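Transcription antitermination protein NusB (Thermotoga maritima, PDB 1TZV) probably binds the boxA antiterminator sequence of ribosomal RNA operons and takes part in transcription antitermination, which keeps rRNA genes transcribed. Local coordinates at residues Leu16-His19 with Glu20-Asp24; Asp40-Ala43 with Lys44-Ala47; Val80-Asn83 with Val84-Ala88; Leu87-Tyr90 with Glu91-Glu95; Ile100-Thr103 with Ile104-Ile108. All blocks are in the same frame, centred on the assembly; numbering follows the deposited sequence.

In the fold
All five contacts are local and belong to one all-helical NusB chain. Interactions 3 and 4 follow and overlap along helix 79-94, share L87 and A88, and have centres about 10 Å apart. Interaction 5, on the next helix, lies beside both: A88 CB meets A107 CB at 3.8 Å, and E91 OE1 comes within 2.6 Å of T103 OG1. Interaction 1, at the end of helix 5-19, reaches interaction 3 through a salt bridge of 2.9 Å from E20 OE1 to R82 NE. Interaction 2, at the start of helix 41-56, stands apart, its nearest atoms about 6 Å from interaction 4, but D46 and E95 both pair with R49.

Interaction 1: Leu16-His19 with Glu20-Asp24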
loop_
_atom_site.group_PDB
_atom_site.type_symbol
_atom_site.label_atom_id
_atom_site.label_comp_id
_atom_site.label_asym_id
_atom_site.label_seq_id
_atom_site.Cartn_x
_atom_site.Cartn_y
_atom_site.Cartn_z
ATOM N N LEU A 16 0.667 -7.507 4.280
ATOM C CA LEU A 16 2.037 -7.165 3.895
ATOM C C LEU A 16 2.942 -7.119 5.129
ATOM O O LEU A 16 4.051 -7.638 5.099
ATOM C CB LEU A 16 2.088 -5.797 3.189
ATOM C CG LEU A 16 1.372 -5.745 1.846
ATOM C CD1 LEU A 16 1.275 -4.299 1.402
ATOM C CD2 LEU A 16 2.120 -6.555 0.818
ATOM N N PHE A 17 2.458 -6.486 6.193
ATOM C CA PHE A 17 3.220 -6.375 7.443
ATOM C C PHE A 17 3.525 -7.773 8.002
ATOM O O PHE A 17 4.683 -8.096 8.331
ATOM C CB PHE A 17 2.379 -5.538 8.420
ATOM C CG PHE A 17 2.985 -5.360 9.801
ATOM C CD1 PHE A 17 2.859 -6.356 10.777
ATOM C CD2 PHE A 17 3.601 -4.163 10.144
ATOM C CE1 PHE A 17 3.341 -6.152 12.089
ATOM C CE2 PHE A 17 4.084 -3.942 11.448
ATOM C CZ PHE A 17 3.953 -4.944 12.422
ATOM N N GLN A 18 2.505 -8.610 8.109
ATOM C CA GLN A 18 2.730 -9.950 8.645
ATOM C C GLN A 18 3.649 -10.810 7.788
ATOM O O GLN A 18 4.428 -11.622 8.313
ATOM C CB GLN A 18 1.389 -10.655 8.859
ATOM C CG GLN A 18 0.568 -10.003 9.961
ATOM C CD GLN A 18 -0.599 -10.846 10.405
ATOM O OE1 GLN A 18 -0.783 -11.087 11.599
ATOM N NE2 GLN A 18 -1.400 -11.302 9.451
ATOM N N HIS A 19 3.611 -10.631 6.470
ATOM C CA HIS A 19 4.447 -11.429 5.615
ATOM C C HIS A 19 5.932 -11.192 5.872
ATOM O O HIS A 19 6.759 -12.084 5.624
ATOM C CB HIS A 19 4.131 -11.179 4.132
ATOM C CG HIS A 19 4.878 -12.090 3.207
ATOM N ND1 HIS A 19 6.052 -11.726 2.590
ATOM C CD2 HIS A 19 4.633 -13.370 2.834
ATOM C CE1 HIS A 19 6.498 -12.741 1.863
ATOM N NE2 HIS A 19 5.654 -13.745 1.994
ATOM N N GLU A 20 6.287 -10.008 6.364
ATOM C CA GLU A 20 7.703 -9.713 6.639
ATOM C C GLU A 20 8.319 -10.663 7.676
ATOM O O GLU A 20 9.548 -10.826 7.722
ATOM C CB GLU A 20 7.863 -8.262 7.118
ATOM C CG GLU A 20 7.491 -7.210 6.049
ATOM C CD GLU A 20 8.695 -6.717 5.260
ATOM O OE1 GLU A 20 8.510 -6.000 4.248
ATOM O OE2 GLU A 20 9.834 -7.031 5.663
ATOM N N PHE A 21 7.469 -11.299 8.475
ATOM C CA PHE A 21 7.926 -12.227 9.514
ATOM C C PHE A 21 7.490 -13.647 9.214
ATOM O O PHE A 21 7.721 -14.563 10.011
ATOM C CB PHE A 21 7.361 -11.759 10.849
ATOM C CG PHE A 21 7.639 -10.317 11.123
ATOM C CD1 PHE A 21 6.646 -9.358 10.951
ATOM C CD2 PHE A 21 8.928 -9.905 11.437
ATOM C CE1 PHE A 21 6.944 -7.999 11.087
ATOM C CE2 PHE A 21 9.238 -8.562 11.573
ATOM C CZ PHE A 21 8.249 -7.603 11.399
ATOM N N ARG A 22 6.868 -13.841 8.061
ATOM C CA ARG A 22 6.368 -15.143 7.633
ATOM C C ARG A 22 6.671 -15.275 6.155
ATOM O O ARG A 22 5.786 -15.574 5.349
ATOM C CB ARG A 22 4.860 -15.188 7.886
ATOM C CG ARG A 22 4.504 -15.083 9.359
ATOM C CD ARG A 22 3.010 -14.894 9.573
ATOM N NE ARG A 22 2.216 -15.993 9.030
ATOM C CZ ARG A 22 0.887 -16.020 9.037
ATOM N NH1 ARG A 22 0.242 -17.063 8.525
ATOM N NH2 ARG A 22 0.205 -15.007 9.547
ATOM N N ARG A 23 7.938 -15.083 5.807
ATOM C CA ARG A 23 8.368 -15.062 4.411
ATOM C C ARG A 23 8.248 -16.352 3.621
ATOM O O ARG A 23 8.327 -16.343 2.394
ATOM C CB ARG A 23 9.795 -14.509 4.339
ATOM C CG ARG A 23 9.885 -13.070 4.848
ATOM C CD ARG A 23 11.305 -12.533 4.884
ATOM N NE ARG A 23 11.356 -11.220 5.516
ATOM C CZ ARG A 23 12.388 -10.393 5.436
ATOM N NH1 ARG A 23 12.357 -9.211 6.050
ATOM N NH2 ARG A 23 13.450 -10.755 4.733
ATOM N N ASP A 24 8.037 -17.455 4.325
ATOM C CA ASP A 24 7.896 -18.765 3.698
ATOM C C ASP A 24 6.441 -19.036 3.360
ATOM O O ASP A 24 6.113 -20.069 2.770
ATOM C CB ASP A 24 8.391 -19.840 4.662
ATOM C CG ASP A 24 7.565 -19.889 5.934
ATOM O OD1 ASP A 24 7.383 -18.828 6.570
ATOM O OD2 ASP A 24 7.087 -20.984 6.298
HETATM O O HOH W 1 -2.635 -13.554 8.642
HETATM O O HOH W 2 6.385 -15.791 0.174
#
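H19 O accepts the N-H of R22 at 3.0 Å and so closes a type I beta turn by which the chain leaves helix 5-19. The bonds E20 N to F17 O and F21 N to Q18 O, the latter 3.1 Å, are of the i to i+3 kind; E20 N also keeps a weak one to L16 O as the pattern shifts. H19 CG is anti to the backbone N (chi1 -174°), carrying the imidazole over the turn; R23 CA lies over one face, 4.1 Å from the H19 ring centroid, a CH-pi contact. Water 2 joins H19 NE2 to R23 O. An alanine at H19 would remove the ring and would probably leave R23 CA without the face it packs on and the water without its nitrogen anchor. F21 directs its edge at the face of F17, ring centroids 5.9 Å apart and planes at 64°. R23 NE folds back to E20 O at 2.9 Å and R23 NH1 makes a salt bridge of 3.4 Å with E20 OE2, while E20 OE1 goes to R82 of helix 79-94. Arginine suits this place because its guanidinium serves both a carbonyl and an acid; backbone bonds, aromatic packing and charge together hold the helix exit.

Interaction 2: Asp40-Ala43 with Lys44-Ala47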
loop_
_atom_site.group_PDB
_atom_site.type_symbol
_atom_site.label_atom_id
_atom_site.label_comp_id
_atom_site.label_asym_id
_atom_site.label_seq_id
_atom_site.Cartn_x
_atom_site.Cartn_y
_atom_site.Cartn_z
ATOM N N ASP A 40 -17.129 -7.266 4.196
ATOM C CA ASP A 40 -18.169 -7.633 3.240
ATOM C C ASP A 40 -17.597 -8.182 1.934
ATOM O O ASP A 40 -16.380 -8.134 1.697
ATOM C CB ASP A 40 -19.166 -6.472 2.991
ATOM C CG ASP A 40 -18.536 -5.238 2.349
ATOM O OD1 ASP A 40 -17.417 -5.325 1.798
ATOM O OD2 ASP A 40 -19.187 -4.156 2.366
ATOM N N LYS A 41 -18.467 -8.741 1.100
ATOM C CA LYS A 41 -18.044 -9.340 -0.162
ATOM C C LYS A 41 -17.128 -8.444 -1.002
ATOM O O LYS A 41 -16.099 -8.903 -1.515
ATOM C CB LYS A 41 -19.293 -9.752 -0.967
ATOM C CG LYS A 41 -19.011 -10.273 -2.367
ATOM C CD LYS A 41 -20.308 -10.584 -3.109
ATOM C CE LYS A 41 -20.041 -11.016 -4.546
ATOM N NZ LYS A 41 -19.329 -12.325 -4.617
ATOM N N LYS A 42 -17.491 -7.174 -1.139
ATOM C CA LYS A 42 -16.701 -6.224 -1.924
ATOM C C LYS A 42 -15.317 -5.982 -1.304
ATOM O O LYS A 42 -14.309 -5.945 -2.012
ATOM C CB LYS A 42 -17.456 -4.895 -2.041
ATOM C CG LYS A 42 -16.696 -3.796 -2.753
ATOM C CD LYS A 42 -16.551 -4.064 -4.236
ATOM C CE LYS A 42 -15.612 -3.046 -4.873
ATOM N NZ LYS A 42 -15.827 -1.681 -4.312
ATOM N N ALA A 43 -15.267 -5.818 0.013
ATOM C CA ALA A 43 -13.978 -5.583 0.672
ATOM C C ALA A 43 -13.063 -6.801 0.512
ATOM O O ALA A 43 -11.853 -6.652 0.328
ATOM C CB ALA A 43 -14.194 -5.274 2.136
ATOM N N LYS A 44 -13.619 -8.008 0.566
ATOM C CA LYS A 44 -12.793 -9.194 0.395
ATOM C C LYS A 44 -12.276 -9.254 -1.030
ATOM O O LYS A 44 -11.123 -9.581 -1.270
ATOM C CB LYS A 44 -13.591 -10.462 0.713
ATOM C CG LYS A 44 -13.926 -10.619 2.180
ATOM C CD LYS A 44 -14.737 -11.901 2.410
ATOM C CE LYS A 44 -15.044 -12.108 3.886
ATOM N NZ LYS A 44 -16.011 -13.222 4.104
ATOM N N GLU A 45 -13.152 -8.967 -1.982
ATOM C CA GLU A 45 -12.776 -8.969 -3.389
ATOM C C GLU A 45 -11.660 -7.949 -3.628
ATOM O O GLU A 45 -10.653 -8.246 -4.269
ATOM C CB GLU A 45 -13.994 -8.600 -4.247
ATOM C CG GLU A 45 -13.759 -8.543 -5.736
ATOM C CD GLU A 45 -14.947 -7.947 -6.477
ATOM O OE1 GLU A 45 -16.090 -8.101 -5.987
ATOM O OE2 GLU A 45 -14.737 -7.336 -7.549
ATOM N N ASP A 46 -11.862 -6.736 -3.125
ATOM C CA ASP A 46 -10.874 -5.682 -3.311
ATOM C C ASP A 46 -9.532 -6.022 -2.659
ATOM O O ASP A 46 -8.496 -5.906 -3.305
ATOM C CB ASP A 46 -11.401 -4.358 -2.753
ATOM C CG ASP A 46 -12.606 -3.838 -3.514
ATOM O OD1 ASP A 46 -12.795 -4.233 -4.681
ATOM O OD2 ASP A 46 -13.348 -3.009 -2.942
ATOM N N ALA A 47 -9.556 -6.452 -1.403
ATOM C CA ALA A 47 -8.307 -6.788 -0.711
ATOM C C ALA A 47 -7.544 -7.874 -1.449
ATOM O O ALA A 47 -6.330 -7.785 -1.617
ATOM C CB ALA A 47 -8.592 -7.206 0.702
HETATM O O HOH W 3 -16.747 -10.897 -5.378
#
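K42 and D46, one helical turn apart, cross at a slant: the lysine bends forward along the helix, and its end comes up to the oxygens close to the carboxylate plane; K42 NZ forms a salt bridge of 3.1 Å with D46 OD2. K42 leaves with CG anti to the backbone N (chi1 176°), then bends at chi2 and chi4, bringing methylene carbons as well as the amine against D46. K42 CE sits between the two oxygens, a tight 3.0 Å from D46 OD2. A lysine suits this place, because a short acid needs a partner long enough to bend round to it. D46 OD1 also pairs with R49, so two basic residues share the carboxylate.

Water 3 links K41 and E45 more loosely, accepting from K41 NZ at 3.0 Å and donating to E45 OE1. At the helix start D40 is the N-cap: its OD1 takes the N-H of A43 at 2.8 Å, occupying a first-turn backbone donor, a task that suits a short aspartate.

The small A43 and A47 lie on the buried side of helix 41-56, where A47 packs on V12 of helix 5-19 and A43 meets T3, near the start of the chain, before helix 5-19.

Interaction 3: Val80-Asn83 with Val84-Ala88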
loop_
_atom_site.group_PDB
_atom_site.type_symbol
_atom_site.label_atom_id
_atom_site.label_comp_id
_atom_site.label_asym_id
_atom_site.label_seq_id
_atom_site.Cartn_x
_atom_site.Cartn_y
_atom_site.Cartn_z
ATOM N N VAL A 80 6.804 -0.926 8.231
ATOM C CA VAL A 80 5.631 -0.104 7.976
ATOM C C VAL A 80 5.836 0.801 6.770
ATOM O O VAL A 80 5.017 0.802 5.835
ATOM C CB VAL A 80 5.277 0.774 9.167
ATOM C CG1 VAL A 80 4.103 1.697 8.809
ATOM C CG2 VAL A 80 4.919 -0.104 10.380
ATOM N N ASP A 81 6.918 1.574 6.743
ATOM C CA ASP A 81 7.108 2.502 5.636
ATOM C C ASP A 81 7.312 1.803 4.299
ATOM O O ASP A 81 6.785 2.246 3.273
ATOM C CB ASP A 81 8.268 3.438 5.955
ATOM C CG ASP A 81 7.950 4.371 7.105
ATOM O OD1 ASP A 81 6.746 4.547 7.406
ATOM O OD2 ASP A 81 8.918 4.925 7.685
ATOM N N ARG A 82 8.077 0.721 4.273
ATOM C CA ARG A 82 8.292 -0.010 3.033
ATOM C C ARG A 82 6.968 -0.518 2.461
ATOM O O ARG A 82 6.675 -0.369 1.254
ATOM C CB ARG A 82 9.238 -1.206 3.297
ATOM C CG ARG A 82 9.290 -2.249 2.163
ATOM C CD ARG A 82 10.455 -3.245 2.313
ATOM N NE ARG A 82 10.431 -3.937 3.596
ATOM C CZ ARG A 82 11.170 -3.592 4.643
ATOM N NH1 ARG A 82 11.048 -4.274 5.766
ATOM N NH2 ARG A 82 12.053 -2.603 4.559
ATOM N N ASN A 83 6.135 -1.095 3.315
ATOM C CA ASN A 83 4.883 -1.645 2.820
ATOM C C ASN A 83 3.801 -0.603 2.556
ATOM O O ASN A 83 2.965 -0.806 1.663
ATOM C CB ASN A 83 4.467 -2.795 3.726
ATOM C CG ASN A 83 5.416 -3.966 3.588
ATOM O OD1 ASN A 83 6.232 -4.264 4.496
ATOM N ND2 ASN A 83 5.396 -4.583 2.451
ATOM N N VAL A 84 3.820 0.509 3.275
ATOM C CA VAL A 84 2.881 1.582 2.959
ATOM C C VAL A 84 3.277 2.098 1.557
ATOM O O VAL A 84 2.398 2.353 0.719
ATOM C CB VAL A 84 2.969 2.744 3.974
ATOM C CG1 VAL A 84 2.273 4.017 3.407
ATOM C CG2 VAL A 84 2.290 2.328 5.262
ATOM N N LEU A 85 4.562 2.256 1.274
ATOM C CA LEU A 85 4.970 2.736 -0.045
ATOM C C LEU A 85 4.584 1.744 -1.134
ATOM O O LEU A 85 4.106 2.137 -2.207
ATOM C CB LEU A 85 6.474 3.038 -0.068
ATOM C CG LEU A 85 6.872 4.280 0.745
ATOM C CD1 LEU A 85 8.402 4.384 0.790
ATOM C CD2 LEU A 85 6.279 5.560 0.130
ATOM N N ARG A 86 4.754 0.451 -0.892
ATOM C CA ARG A 86 4.365 -0.559 -1.883
ATOM C C ARG A 86 2.861 -0.503 -2.155
ATOM O O ARG A 86 2.417 -0.492 -3.315
ATOM C CB ARG A 86 4.713 -1.974 -1.401
ATOM C CG ARG A 86 6.176 -2.300 -1.458
ATOM C CD ARG A 86 6.446 -3.533 -0.633
ATOM N NE ARG A 86 7.734 -4.120 -1.000
ATOM C CZ ARG A 86 8.349 -5.067 -0.294
ATOM N NH1 ARG A 86 9.497 -5.571 -0.728
ATOM N NH2 ARG A 86 7.839 -5.465 0.867
ATOM N N LEU A 87 2.073 -0.473 -1.090
ATOM C CA LEU A 87 0.617 -0.439 -1.188
ATOM C C LEU A 87 0.114 0.803 -1.927
ATOM O O LEU A 87 -0.733 0.721 -2.838
ATOM C CB LEU A 87 0.018 -0.510 0.228
ATOM C CG LEU A 87 -1.495 -0.345 0.423
ATOM C CD1 LEU A 87 -2.270 -1.188 -0.572
ATOM C CD2 LEU A 87 -1.847 -0.749 1.849
ATOM N N ALA A 88 0.626 1.962 -1.540
ATOM C CA ALA A 88 0.232 3.219 -2.173
ATOM C C ALA A 88 0.672 3.289 -3.633
ATOM O O ALA A 88 -0.078 3.828 -4.468
ATOM C CB ALA A 88 0.816 4.419 -1.397
#
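R82 and R86 lie side by side, one turn apart, with R82 CD over one face of the R86 guanidinium, 3.7 Å from R86 NH2. The two guanidinium planes stand 76° apart, so the aliphatic part of one arginine packs on the flat end of the other instead of the charged ends stacking. R86 is extended from CG to NE, its CG anti to the carbonyl carbon (chi1 -74°), and this carries its CG back along the helix to within 3.4 Å of R82 O. V80 and V84 form a second pair, also pointing the same way, with V80 CG1 4.0 Å from V84 CG2; branched, apolar valines suit a buried helix face.

The backbone beneath supplies the regular alpha-helical ladder, for example V84 N to V80 O at 2.8 Å and L87 N to N83 O at 2.9 Å.

Farther out, acids and carbonyls position the arginines. E20 OE1 takes R82 NE and, more weakly and at longer range, R86 NH2, so one acid probably serves both arginines. R82 NH2 bonds to the carbonyls of L74 and L77, and R86 NE forms a salt bridge with D62.

Helix 79-94 runs through the middle of the protein, with other helices around it. V84 rests on A107 and I110 of helix 100-114 and also on F13 of helix 5-19, L85 on I126 and L127 of helix 117-134, and L87, in one of its two conformers, on Y50 and I54 of helix 41-56.

Interaction 4: Leu87-Tyr90 with Glu91-Glu95; sequences LATY and ELLFE
Y90 OH donates to E95 OE1 at 2.6 Å, the shortest polar link between 87-90 and 91-95. The carboxylate oxygen offers its anti lone pair and lies near the plane of the tyrosine ring, at its edge. Y90 has CG anti to the backbone N (chi1 164°), which lays the ring along the helix toward its last turn, while E95 bends at chi2 to bring its acid back. E95 OE1 also forms a salt bridge with R49, so a buried oxygen has both a hydroxyl and a positive charge beside it, which would favour the ionised acid.

Backbone bonds follow the i to i+4 pattern, with L92 N to A88 O at 2.8 Å and F94 N to Y90 O at 2.9 Å. They carry helix 79-94 to its end, and E95 is the first residue to leave helical torsions. This is the far end of a central helix in the all-helical NusB fold.

Among apolar contacts, Y90 and F94 have ring planes only 23° apart but offset so far that they scarcely overlap, with centroids 5.5 Å apart. Y90 CD1 touches F94 CD2 at 3.5 Å. T89 CG2 meets L93 CD1 at 3.9 Å, and threonine can offer this methyl group while its OG1 bonds to the carbonyl of L85. Around them, Y90 packs on I61 and I54 and meets the ring of Y50, and L92 rests on A131 of helix 117-134.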
loop_
_atom_site.group_PDB
_atom_site.type_symbol
_atom_site.label_atom_id
_atom_site.label_comp_id
_atom_site.label_asym_id
_atom_site.label_seq_id
_atom_site.Cartn_x
_atom_site.Cartn_y
_atom_site.Cartn_z
ATOM N N LEU A 87 2.073 -0.473 -1.090
ATOM C CA LEU A 87 0.617 -0.439 -1.188
ATOM C C LEU A 87 0.114 0.803 -1.927
ATOM O O LEU A 87 -0.733 0.721 -2.838
ATOM C CB LEU A 87 0.018 -0.510 0.228
ATOM C CG LEU A 87 -1.495 -0.345 0.423
ATOM C CD1 LEU A 87 -2.270 -1.188 -0.572
ATOM C CD2 LEU A 87 -1.847 -0.749 1.849
ATOM N N ALA A 88 0.626 1.962 -1.540
ATOM C CA ALA A 88 0.232 3.219 -2.173
ATOM C C ALA A 88 0.672 3.289 -3.633
ATOM O O ALA A 88 -0.078 3.828 -4.468
ATOM C CB ALA A 88 0.816 4.419 -1.397
ATOM N N THR A 89 1.864 2.794 -3.965
ATOM C CA THR A 89 2.344 2.827 -5.353
ATOM C C THR A 89 1.455 1.915 -6.198
ATOM O O THR A 89 1.047 2.288 -7.312
ATOM C CB THR A 89 3.830 2.419 -5.413
ATOM O OG1 THR A 89 4.584 3.388 -4.677
ATOM C CG2 THR A 89 4.366 2.418 -6.864
ATOM N N TYR A 90 1.114 0.741 -5.680
ATOM C CA TYR A 90 0.226 -0.160 -6.383
ATOM C C TYR A 90 -1.101 0.551 -6.645
ATOM O O TYR A 90 -1.627 0.538 -7.763
ATOM C CB TYR A 90 -0.045 -1.415 -5.538
ATOM C CG TYR A 90 -1.241 -2.183 -6.058
ATOM C CD1 TYR A 90 -1.146 -2.969 -7.224
ATOM C CD2 TYR A 90 -2.503 -1.996 -5.494
ATOM C CE1 TYR A 90 -2.286 -3.524 -7.810
ATOM C CE2 TYR A 90 -3.652 -2.548 -6.078
ATOM C CZ TYR A 90 -3.524 -3.301 -7.234
ATOM O OH TYR A 90 -4.656 -3.794 -7.853
ATOM N N GLU A 91 -1.668 1.166 -5.614
ATOM C CA GLU A 91 -2.948 1.831 -5.756
ATOM C C GLU A 91 -2.874 2.983 -6.763
ATOM O O GLU A 91 -3.772 3.136 -7.614
ATOM C CB GLU A 91 -3.434 2.320 -4.384
ATOM C CG GLU A 91 -4.857 2.812 -4.406
ATOM C CD GLU A 91 -5.339 3.168 -3.019
ATOM O OE1 GLU A 91 -5.196 4.347 -2.628
ATOM O OE2 GLU A 91 -5.841 2.282 -2.317
ATOM N N LEU A 92 -1.827 3.784 -6.672
ATOM C CA LEU A 92 -1.603 4.900 -7.596
ATOM C C LEU A 92 -1.584 4.425 -9.062
ATOM O O LEU A 92 -2.256 4.994 -9.945
ATOM C CB LEU A 92 -0.247 5.526 -7.298
ATOM C CG LEU A 92 0.078 6.980 -7.006
ATOM C CD1 LEU A 92 0.936 7.065 -5.745
ATOM C CD2 LEU A 92 0.844 7.551 -8.184
ATOM N N LEU A 93 -0.817 3.378 -9.333
ATOM C CA LEU A 93 -0.665 2.887 -10.696
ATOM C C LEU A 93 -1.797 2.058 -11.259
ATOM O O LEU A 93 -2.126 2.186 -12.448
ATOM C CB LEU A 93 0.603 2.036 -10.796
ATOM C CG LEU A 93 1.944 2.697 -10.519
ATOM C CD1 LEU A 93 3.015 1.613 -10.429
ATOM C CD2 LEU A 93 2.248 3.699 -11.626
ATOM N N PHE A 94 -2.409 1.230 -10.423
ATOM C CA PHE A 94 -3.386 0.258 -10.888
ATOM C C PHE A 94 -4.840 0.377 -10.532
ATOM O O PHE A 94 -5.690 -0.248 -11.180
ATOM C CB PHE A 94 -2.901 -1.132 -10.465
ATOM C CG PHE A 94 -1.571 -1.503 -11.047
ATOM C CD1 PHE A 94 -1.475 -1.887 -12.377
ATOM C CD2 PHE A 94 -0.407 -1.433 -10.287
ATOM C CE1 PHE A 94 -0.236 -2.198 -12.942
ATOM C CE2 PHE A 94 0.834 -1.741 -10.841
ATOM C CZ PHE A 94 0.920 -2.122 -12.176
ATOM N N GLU A 95 -5.148 1.133 -9.495
ATOM C CA GLU A 95 -6.527 1.266 -9.099
ATOM C C GLU A 95 -7.025 2.584 -9.659
ATOM O O GLU A 95 -6.890 3.639 -9.049
ATOM C CB GLU A 95 -6.636 1.186 -7.573
ATOM C CG GLU A 95 -6.230 -0.203 -7.058
ATOM C CD GLU A 95 -7.235 -1.288 -7.425
ATOM O OE1 GLU A 95 -6.861 -2.467 -7.543
ATOM O OE2 GLU A 95 -8.429 -0.956 -7.580
#

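Interaction 5: Ile100-Thr103 with Ile104-Ile108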
loop_
_atom_site.group_PDB
_atom_site.type_symbol
_atom_site.label_atom_id
_atom_site.label_comp_id
_atom_site.label_asym_id
_atom_site.label_seq_id
_atom_site.Cartn_x
_atom_site.Cartn_y
_atom_site.Cartn_z
ATOM N N ILE A 100 -5.507 10.708 -6.705
ATOM C CA ILE A 100 -4.155 10.715 -6.179
ATOM C C ILE A 100 -4.153 11.181 -4.725
ATOM O O ILE A 100 -3.516 10.565 -3.870
ATOM C CB ILE A 100 -3.261 11.652 -7.006
ATOM C CG1 ILE A 100 -3.155 11.127 -8.436
ATOM C CG2 ILE A 100 -1.894 11.792 -6.361
ATOM C CD1 ILE A 100 -2.574 12.154 -9.405
ATOM N N GLU A 101 -4.862 12.264 -4.438
ATOM C CA GLU A 101 -4.920 12.816 -3.091
ATOM C C GLU A 101 -5.435 11.806 -2.068
ATOM O O GLU A 101 -4.962 11.786 -0.925
ATOM C CB GLU A 101 -5.803 14.069 -3.090
ATOM C CG GLU A 101 -5.936 14.746 -1.737
ATOM C CD GLU A 101 -6.666 16.082 -1.830
ATOM O OE1 GLU A 101 -6.109 17.023 -2.436
ATOM O OE2 GLU A 101 -7.794 16.187 -1.302
ATOM N N VAL A 102 -6.399 10.977 -2.446
ATOM C CA VAL A 102 -6.924 9.978 -1.518
ATOM C C VAL A 102 -5.862 8.911 -1.227
ATOM O O VAL A 102 -5.628 8.530 -0.067
ATOM C CB VAL A 102 -8.206 9.312 -2.078
ATOM C CG1 VAL A 102 -8.576 8.105 -1.261
ATOM C CG2 VAL A 102 -9.355 10.309 -2.049
ATOM N N THR A 103 -5.194 8.429 -2.261
ATOM C CA THR A 103 -4.159 7.426 -2.076
ATOM C C THR A 103 -3.079 7.983 -1.171
ATOM O O THR A 103 -2.660 7.328 -0.206
ATOM C CB THR A 103 -3.542 7.031 -3.420
ATOM O OG1 THR A 103 -4.531 6.335 -4.187
ATOM C CG2 THR A 103 -2.314 6.126 -3.216
ATOM N N ILE A 104 -2.618 9.193 -1.435
ATOM C CA ILE A 104 -1.541 9.746 -0.630
ATOM C C ILE A 104 -1.973 10.044 0.806
ATOM O O ILE A 104 -1.294 9.648 1.759
ATOM C CB ILE A 104 -0.942 11.002 -1.320
ATOM C CG1 ILE A 104 -0.340 10.594 -2.672
ATOM C CG2 ILE A 104 0.097 11.654 -0.424
ATOM C CD1 ILE A 104 0.244 11.757 -3.453
ATOM N N ASP A 105 -3.106 10.707 0.980
ATOM C CA ASP A 105 -3.575 11.035 2.316
ATOM C C ASP A 105 -3.793 9.784 3.171
ATOM O O ASP A 105 -3.424 9.745 4.343
ATOM C CB ASP A 105 -4.888 11.838 2.261
ATOM C CG ASP A 105 -4.694 13.270 1.781
ATOM O OD1 ASP A 105 -5.715 13.986 1.656
ATOM O OD2 ASP A 105 -3.544 13.682 1.530
ATOM N N GLU A 106 -4.399 8.752 2.602
ATOM C CA GLU A 106 -4.649 7.532 3.365
ATOM C C GLU A 106 -3.366 6.786 3.690
ATOM O O GLU A 106 -3.232 6.199 4.762
ATOM C CB GLU A 106 -5.588 6.604 2.601
ATOM C CG GLU A 106 -6.994 7.128 2.476
ATOM C CD GLU A 106 -7.545 7.586 3.801
ATOM O OE1 GLU A 106 -7.384 6.853 4.794
ATOM O OE2 GLU A 106 -8.146 8.675 3.854
ATOM N N ALA A 107 -2.417 6.817 2.767
ATOM C CA ALA A 107 -1.148 6.120 2.970
ATOM C C ALA A 107 -0.429 6.817 4.137
ATOM O O ALA A 107 0.141 6.163 5.013
ATOM C CB ALA A 107 -0.301 6.198 1.717
ATOM N N ILE A 108 -0.428 8.143 4.151
ATOM C CA ILE A 108 0.190 8.906 5.229
ATOM C C ILE A 108 -0.464 8.512 6.558
ATOM O O ILE A 108 0.232 8.377 7.574
ATOM C CB ILE A 108 0.008 10.436 5.003
ATOM C CG1 ILE A 108 0.861 10.905 3.824
ATOM C CG2 ILE A 108 0.365 11.220 6.269
ATOM C CD1 ILE A 108 0.433 12.285 3.301
#
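I104 lies alongside I100, one turn earlier, both side chains pointing the same way, and its CD1 touches I100 CG2 at 3.6 Å. I104 CG1 is anti to the carbonyl carbon (chi1 -62°), which sends the terminal methyl back toward I100, while I104 N bonds to I100 O at 2.9 Å. A serine in its place would take away the CD1 methyl, and I100 CG2 would probably face a gap with a polar group beside it.

D105 follows, its N-H bonded to E101 O at 2.9 Å. Its carboxylate crosses the E101 side chain at a slant, D105 OD1 lying 3.5 Å from E101 CG. The acids have their charged atoms 4.2 Å apart, E101 OE2 to D105 OD1, probably mildly unfavourable, though solvent on this exposed side is likely to soften it.

E106 bonds through its N to V102 O, and its CG lies 4.2 Å from V102 CG1, so the aliphatic part of the glutamate sits beside the valine while in the conformer described here its OE1 pairs with R6.

A107 places its CB 3.2 Å from T103 O, and its N bonds to that same oxygen. A small alanine here permits close approach of another helix.

Helix 100-114 packs on helix 79-94 through A107 and T103, which both touch A88, and T103 OG1 bonds to E91. I104 rests on D128 of helix 117-134, and E106 touches R9 of helix 5-19.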